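Oligoribonuclease (Colwellia psychrerythraea, PDB 6A4D) is an exonuclease of the RNase H-like superfamily that hydrolyses small RNAs and binds the nucleotide analogue thymidine 5'-p-nitrophenyl phosphate. Local coordinates at residues S81-S84 against L85-T89. The protein carries 1 engineered substitution. Residues are numbered along the deposited sequence; the frame is centred on the assembly and turned at random.
Sequences SEVS and LAHAT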
loop_
_atom_site.group_PDB
_atom_site.type_symbol
_atom_site.label_atom_id
_atom_site.label_comp_id
_atom_site.label_asym_id
_atom_site.label_seq_id
_atom_site.Cartn_x
_atom_site.Cartn_y
_atom_site.Cartn_z
ATOM N N SER A 81 17.224 -5.804 -24.698
ATOM C CA SER A 81 15.906 -5.285 -25.033
ATOM C C SER A 81 15.951 -3.999 -25.880
ATOM O O SER A 81 16.760 -3.092 -25.613
ATOM C CB SER A 81 15.094 -4.990 -23.776
ATOM O OG SER A 81 13.729 -4.792 -24.130
ATOM N N GLU A 82 15.021 -3.936 -26.831
ATOM C CA GLU A 82 14.583 -2.709 -27.465
ATOM C C GLU A 82 13.175 -2.291 -27.007
ATOM O O GLU A 82 12.532 -1.426 -27.645
ATOM C CB GLU A 82 14.513 -2.906 -28.988
ATOM C CG GLU A 82 15.751 -3.455 -29.676
ATOM C CD GLU A 82 15.494 -3.580 -31.174
ATOM O OE1 GLU A 82 14.559 -4.315 -31.538
ATOM O OE2 GLU A 82 16.169 -2.910 -31.987
ATOM N N VAL A 83 12.674 -2.899 -25.935
ATOM C CA VAL A 83 11.287 -2.685 -25.505
ATOM C C VAL A 83 11.221 -1.385 -24.741
ATOM O O VAL A 83 11.803 -1.272 -23.690
ATOM C CB VAL A 83 10.757 -3.861 -24.631
ATOM C CG1 VAL A 83 9.445 -3.510 -23.923
ATOM C CG2 VAL A 83 10.604 -5.115 -25.493
ATOM N N SER A 84 10.477 -0.428 -25.257
ATOM C CA SER A 84 10.240 0.798 -24.555
ATOM C C SER A 84 9.142 0.595 -23.531
ATOM O O SER A 84 8.258 -0.271 -23.708
ATOM C CB SER A 84 9.778 1.879 -25.521
ATOM O OG SER A 84 8.435 1.659 -25.915
ATOM N N LEU A 85 9.187 1.451 -22.502
ATOM C CA LEU A 85 8.193 1.470 -21.445
ATOM C C LEU A 85 6.807 1.758 -21.979
ATOM O O LEU A 85 5.846 1.078 -21.566
ATOM C CB LEU A 85 8.578 2.495 -20.397
ATOM C CG LEU A 85 7.870 2.559 -19.059
ATOM C CD1 LEU A 85 7.951 1.253 -18.270
ATOM C CD2 LEU A 85 8.502 3.685 -18.280
ATOM N N ALA A 86 6.711 2.728 -22.916
ATOM C CA ALA A 86 5.472 3.002 -23.632
ATOM C C ALA A 86 4.894 1.705 -24.177
ATOM O O ALA A 86 3.694 1.450 -24.028
ATOM C CB ALA A 86 5.671 4.012 -24.770
ATOM N N HIS A 87 5.741 0.888 -24.788
ATOM C CA HIS A 87 5.282 -0.325 -25.407
ATOM C C HIS A 87 4.720 -1.274 -24.351
ATOM O O HIS A 87 3.624 -1.787 -24.503
ATOM C CB HIS A 87 6.397 -1.017 -26.221
ATOM C CG HIS A 87 5.942 -2.277 -26.895
ATOM N ND1 HIS A 87 5.017 -2.280 -27.919
ATOM C CD2 HIS A 87 6.251 -3.576 -26.666
ATOM C CE1 HIS A 87 4.779 -3.524 -28.298
ATOM N NE2 HIS A 87 5.526 -4.327 -27.568
ATOM N N ALA A 88 5.503 -1.504 -23.303
ATOM C CA ALA A 88 5.127 -2.399 -22.189
ATOM C C ALA A 88 3.808 -1.973 -21.587
ATOM O O ALA A 88 2.910 -2.780 -21.363
ATOM C CB ALA A 88 6.212 -2.410 -21.125
ATOM N N THR A 89 3.674 -0.685 -21.382
ATOM C CA THR A 89 2.448 -0.088 -20.832
ATOM C C THR A 89 1.238 -0.365 -21.686
ATOM O O THR A 89 0.178 -0.711 -21.174
ATOM C CB THR A 89 2.662 1.398 -20.690
ATOM O OG1 THR A 89 3.765 1.578 -19.793
ATOM C CG2 THR A 89 1.436 2.111 -20.164
#
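Ser84 turns its hydroxyl onto the first turn of helix 85-99, with chi1 at 74° setting OG between its own backbone N and carbonyl carbon, close to His87 N. Here Ser84 is the N-cap, a worked example of how a serine closes the amino end of a helix whose first N-H groups have no preceding turn to bind. Its OG accepts from His87 N at 3.0 Å, the N-H coming in somewhat bent, while CB of His87 packs 3.4 Å from the same OG. The carbonyl starts the ordinary helical pattern: Ala88 N donates to Ser84 O, nearly straight at 165°. One residue thus grips the first turn twice, through its side chain and its main chain. Without the hydroxyl, as with an alanine here, His87 N is likely to lose its capping acceptor and the first turn to fray more readily. With CG anti to the backbone N (chi1 -179°), the imidazole of His87 presents its CD2 edge to CG1 of Val83, 4.2 Å from CD2 and near the ring plane. That same methyl lies 4.4 Å from CB of Ala88, and both Val83 and Ala88 rest on Phe49 of strand 42-50, so this surface corner joins the helix to the edge of the sheet. The loop leaving helix 74-80 is itself folded by an ST turn, Ser81 OG accepting from Val83 N; the same hydroxyl also bonds Ala50 O. One turn into the helix, Thr89 OG1 donates to Leu85 O at 2.8 Å from above the carbonyl plane, and the oxygen also accepts from Thr89 N.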